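Local structure of histone acetyltransferase HPA2 and related acetyltransferases (2QEC) at residues A[2-7]-A[64-69]; A[19-24]-A[74-79]. The protein probably transfers an acyl group, most likely acetyl from acetyl-coenzyme A, to an unidentified acceptor, as a GCN5-related N-acetyltransferase. The protein carries 1 engineered substitution. One frame throughout, in Å; residues are numbered along the deposited sequence. Where two conformers were deposited one is given.

Contact 1 (A[2-7]-A[64-69]); sequences MSPTVL and DVARDS. With EDO (1,2-ethanediol), chain H.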
# COMPACT_ATOMS: atom_id res chain seq x y z
N MSE A 2 -11.47 30.78 13.37
CA MSE A 2 -11.62 31.37 12.00
C MSE A 2 -10.51 30.86 11.08
O MSE A 2 -9.65 31.61 10.61
CB MSE A 2 -11.62 32.92 12.06
CG MSE A 2 -12.09 33.63 10.78
SE MSE A 2 -13.95 33.18 10.23
CE MSE A 2 -13.65 31.56 9.03
N SER A 3 -10.54 29.56 10.82
CA SER A 3 -9.58 28.97 9.91
C SER A 3 -9.96 29.31 8.45
O SER A 3 -11.14 29.55 8.14
CB SER A 3 -9.51 27.45 10.12
OG SER A 3 -10.80 26.88 9.99
N PRO A 4 -8.96 29.33 7.56
CA PRO A 4 -9.25 29.66 6.17
C PRO A 4 -10.30 28.76 5.53
O PRO A 4 -10.46 27.58 5.91
CB PRO A 4 -7.90 29.49 5.49
CG PRO A 4 -7.07 28.70 6.41
CD PRO A 4 -7.53 29.03 7.76
N THR A 5 -10.98 29.30 4.54
CA THR A 5 -12.06 28.60 3.91
C THR A 5 -11.56 28.03 2.56
O THR A 5 -10.79 28.68 1.87
CB THR A 5 -13.21 29.56 3.88
OG1 THR A 5 -13.63 29.73 5.24
CG2 THR A 5 -14.36 29.07 3.07
N VAL A 6 -11.96 26.81 2.26
CA VAL A 6 -11.42 26.09 1.11
C VAL A 6 -12.49 25.84 0.07
O VAL A 6 -13.56 25.37 0.38
CB VAL A 6 -10.72 24.78 1.56
CG1 VAL A 6 -10.13 24.04 0.34
CG2 VAL A 6 -9.58 25.09 2.55
N LEU A 7 -12.17 26.18 -1.19
CA LEU A 7 -13.01 25.98 -2.35
C LEU A 7 -12.18 25.62 -3.59
O LEU A 7 -10.94 25.85 -3.63
CB LEU A 7 -13.81 27.23 -2.71
CG LEU A 7 -14.80 27.76 -1.66
CD1 LEU A 7 -15.24 29.16 -2.02
CD2 LEU A 7 -16.00 26.89 -1.55
N ASP A 64 -7.57 23.03 -5.04
CA ASP A 64 -8.25 23.69 -3.93
C ASP A 64 -7.45 24.92 -3.52
O ASP A 64 -6.21 24.89 -3.52
CB ASP A 64 -8.39 22.74 -2.75
CG ASP A 64 -9.31 21.57 -3.03
OD1 ASP A 64 -10.18 21.66 -3.94
OD2 ASP A 64 -9.20 20.58 -2.26
N VAL A 65 -8.14 26.00 -3.18
CA VAL A 65 -7.49 27.14 -2.59
C VAL A 65 -8.10 27.45 -1.23
O VAL A 65 -9.31 27.30 -1.04
CB VAL A 65 -7.60 28.45 -3.44
CG1 VAL A 65 -6.78 28.34 -4.67
CG2 VAL A 65 -9.03 28.80 -3.80
N ALA A 66 -7.25 27.96 -0.35
CA ALA A 66 -7.63 28.50 0.96
C ALA A 66 -7.47 30.01 0.90
O ALA A 66 -6.45 30.47 0.42
CB ALA A 66 -6.69 27.95 2.00
N ARG A 67 -8.44 30.75 1.42
CA ARG A 67 -8.39 32.17 1.46
C ARG A 67 -8.49 32.60 2.89
O ARG A 67 -9.20 31.95 3.69
CB ARG A 67 -9.54 32.77 0.64
CG ARG A 67 -9.46 32.46 -0.90
CD ARG A 67 -10.60 33.15 -1.63
NE ARG A 67 -10.46 33.05 -3.09
CZ ARG A 67 -10.99 32.09 -3.84
NH1 ARG A 67 -11.72 31.11 -3.30
NH2 ARG A 67 -10.78 32.10 -5.15
N ASP A 68 -7.84 33.71 3.20
CA ASP A 68 -7.95 34.29 4.52
C ASP A 68 -9.15 35.24 4.60
O ASP A 68 -9.92 35.36 3.64
CB ASP A 68 -6.62 34.93 4.94
CG ASP A 68 -6.22 36.11 4.10
OD1 ASP A 68 -7.03 36.70 3.39
OD2 ASP A 68 -5.06 36.48 4.20
N SER A 69 -9.31 35.90 5.74
CA SER A 69 -10.50 36.73 5.98
C SER A 69 -10.46 38.00 5.16
O SER A 69 -11.47 38.64 4.98
CB SER A 69 -10.63 37.06 7.48
OG SER A 69 -9.62 37.96 7.87
C1 EDO H . -10.95 21.61 -6.98
O1 EDO H . -11.74 20.96 -6.03
C2 EDO H . -11.36 21.44 -8.42
O2 EDO H . -10.37 22.06 -9.24
O HOH W 1 -11.68 29.74 -0.75
O HOH W 2 -11.98 32.57 4.81
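Val-6 and Ala-66 face each other as a non-hydrogen-bonded antiparallel pair, with Val-6 CG2 4.1 Å from Ala-66 CB. The other branch, CG1, lies anti to the backbone N (chi1 -180°) and rests 3.8 Å from Asp-64 CB, the two side chains crossing at about a right angle. On the same face Pro-4 CB reaches Ala-66 CB at 4.0 Å, extending the apolar patch beyond the end of the strand. Hydrogen-bonded pairs flank this one: Val-65 N to Leu-7 O is short (2.8 Å) and nearly straight (173°), whereas Thr-5 N to Arg-67 O is weak. On the reverse face the extended Arg-67 side chain runs back along its own strand, and Val-65 CG2 lies 3.4 Å above the guanidinium plane, displaced toward the rim. Leu-7 CD1 approaches obliquely, 4.2 Å from Arg-67 NH1. Water 1 accepts from that same NH1 and donates to Thr-5 O, a bridge from the arginine to the partner strand, while NH2 forms a salt bridge with Asp-13. Strand 5-8 thus edges the chain's sheet beside strand 61-67; helix 142-154 covers the Val-6 face through Ala-145 and His-149, and strand 73-80 lies beyond strand 61-67.

Contact 2 (A[19-24]-A[74-79]); sequences DVLVEA and VGVALW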
# COMPACT_ATOMS: atom_id res chain seq x y z
N ASP A 19 2.14 31.65 -8.09
CA ASP A 19 2.94 32.47 -7.18
C ASP A 19 3.11 31.80 -5.84
O ASP A 19 4.20 31.83 -5.25
CB ASP A 19 2.31 33.83 -6.90
CG ASP A 19 2.37 34.78 -8.07
OD1 ASP A 19 3.16 34.56 -9.01
OD2 ASP A 19 1.59 35.74 -8.03
N VAL A 20 2.02 31.26 -5.32
CA VAL A 20 2.05 30.56 -4.00
C VAL A 20 2.91 29.26 -4.01
O VAL A 20 3.72 29.00 -3.10
CB VAL A 20 0.62 30.26 -3.47
CG1 VAL A 20 0.68 29.45 -2.23
CG2 VAL A 20 -0.10 31.60 -3.14
N LEU A 21 2.75 28.45 -5.04
CA LEU A 21 3.58 27.27 -5.22
C LEU A 21 5.08 27.60 -5.30
O LEU A 21 5.91 26.94 -4.69
CB LEU A 21 3.13 26.52 -6.47
CG LEU A 21 1.75 25.85 -6.35
CD1 LEU A 21 1.14 25.53 -7.73
CD2 LEU A 21 1.83 24.66 -5.50
N VAL A 22 5.41 28.61 -6.08
CA VAL A 22 6.79 29.02 -6.27
C VAL A 22 7.39 29.51 -4.95
O VAL A 22 8.52 29.15 -4.61
CB VAL A 22 6.90 30.12 -7.35
CG1 VAL A 22 8.30 30.71 -7.39
CG2 VAL A 22 6.51 29.55 -8.73
N GLU A 23 6.66 30.35 -4.22
CA GLU A 23 7.14 30.87 -2.95
C GLU A 23 7.35 29.71 -2.02
O GLU A 23 8.36 29.65 -1.35
CB GLU A 23 6.17 31.88 -2.35
CG GLU A 23 6.68 32.52 -1.07
CD GLU A 23 5.59 33.21 -0.28
OE1 GLU A 23 4.82 32.50 0.37
OE2 GLU A 23 5.53 34.46 -0.29
N ALA A 24 6.42 28.77 -1.98
CA ALA A 24 6.54 27.67 -1.06
C ALA A 24 7.75 26.78 -1.43
O ALA A 24 8.47 26.32 -0.56
CB ALA A 24 5.26 26.86 -1.02
N VAL A 74 -4.10 32.03 0.33
CA VAL A 74 -2.98 31.79 1.25
C VAL A 74 -2.49 30.34 1.24
O VAL A 74 -1.51 29.99 1.88
CB VAL A 74 -3.34 32.21 2.71
CG1 VAL A 74 -3.41 33.71 2.81
CG2 VAL A 74 -4.62 31.57 3.20
N GLY A 75 -3.17 29.50 0.48
CA GLY A 75 -2.72 28.11 0.32
C GLY A 75 -3.38 27.47 -0.87
O GLY A 75 -4.43 27.93 -1.35
N VAL A 76 -2.73 26.42 -1.35
CA VAL A 76 -3.21 25.66 -2.48
C VAL A 76 -2.86 24.18 -2.28
O VAL A 76 -1.81 23.84 -1.70
CB VAL A 76 -2.69 26.23 -3.84
CG1 VAL A 76 -1.17 26.14 -3.99
CG2 VAL A 76 -3.40 25.58 -5.03
N ALA A 77 -3.78 23.31 -2.71
CA ALA A 77 -3.54 21.87 -2.79
C ALA A 77 -3.90 21.31 -4.19
O ALA A 77 -4.94 21.66 -4.79
CB ALA A 77 -4.28 21.15 -1.69
N LEU A 78 -3.05 20.39 -4.68
CA LEU A 78 -3.22 19.75 -6.00
C LEU A 78 -3.42 18.28 -5.76
O LEU A 78 -2.60 17.67 -5.11
CB LEU A 78 -2.00 19.98 -6.88
CG LEU A 78 -1.65 21.49 -7.11
CD1 LEU A 78 -0.39 21.59 -7.96
CD2 LEU A 78 -2.70 22.21 -7.86
N TRP A 79 -4.54 17.78 -6.26
CA TRP A 79 -4.99 16.40 -6.11
C TRP A 79 -5.25 15.75 -7.48
O TRP A 79 -5.81 16.39 -8.40
CB TRP A 79 -6.29 16.42 -5.34
CG TRP A 79 -6.26 16.93 -3.91
CD1 TRP A 79 -6.33 18.24 -3.49
CD2 TRP A 79 -6.27 16.13 -2.74
NE1 TRP A 79 -6.35 18.29 -2.14
CE2 TRP A 79 -6.33 17.01 -1.64
CE3 TRP A 79 -6.25 14.75 -2.50
CZ2 TRP A 79 -6.31 16.55 -0.33
CZ3 TRP A 79 -6.27 14.29 -1.20
CH2 TRP A 79 -6.31 15.20 -0.13
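With chi1 at 65°, Val-76 holds CG1 between its backbone N and carbonyl carbon, and this branch meets the helix. Leu-21 starts with CG beside its backbone N (chi1 -69°); although its CB leaves the backbone to one side of the strand, the end of the chain comes nearer. Leu-21 CD2 lies 3.7 Å from Val-76 CG1, and the two side chains cross at about a right angle. Val-20, whose CB points at the strand, sends CG1 to the same methyl, 4.2 Å from Val-76 CG1, but here the side chains slide past each other in opposite directions. In this conformer, one of two deposited for Val-76, one valine methyl is shared by two successive helix residues. Farther along the strand, Leu-21 CD1 touches Leu-78 CD1 at 4.2 Å. The contact is wholly apolar and buried, and the axes run nearly perpendicular (94°). At the other end, Val-20 CG1 approaches Gly-75 CA, where Val-74 and Gly-75 together face Ala-66 in a classic beta bulge. Helix 14-25 thus lies across one face of the sheet: Phe-49 and Ile-53 of helix 43-60 pack on Leu-21, Ile-63 of strand 61-67 on Val-76 and Leu-78, and strand 126-133 continues the sheet.

In the fold
Two ways of building one sheet-centred fold appear side by side. Contact 1 joins strands at the sheet's margin within this chain and is partly buried: backbone hydrogen bonds join the strands, and the side chains divide into an apolar face under a helix and a more polar, watered one. Contact 2, nearer the chain's centre, has no hydrogen bond across it and relies on apolar contacts, mostly between methyl groups. Their centres are 13 Å apart, yet they are coupled, since Asp-64 N probably bonds to Ala-77 O, and Ala-66 O to Val-74 N, of the next strand. Helices 142-154 and 14-25 cover opposite faces, the layered arrangement of the GNAT fold.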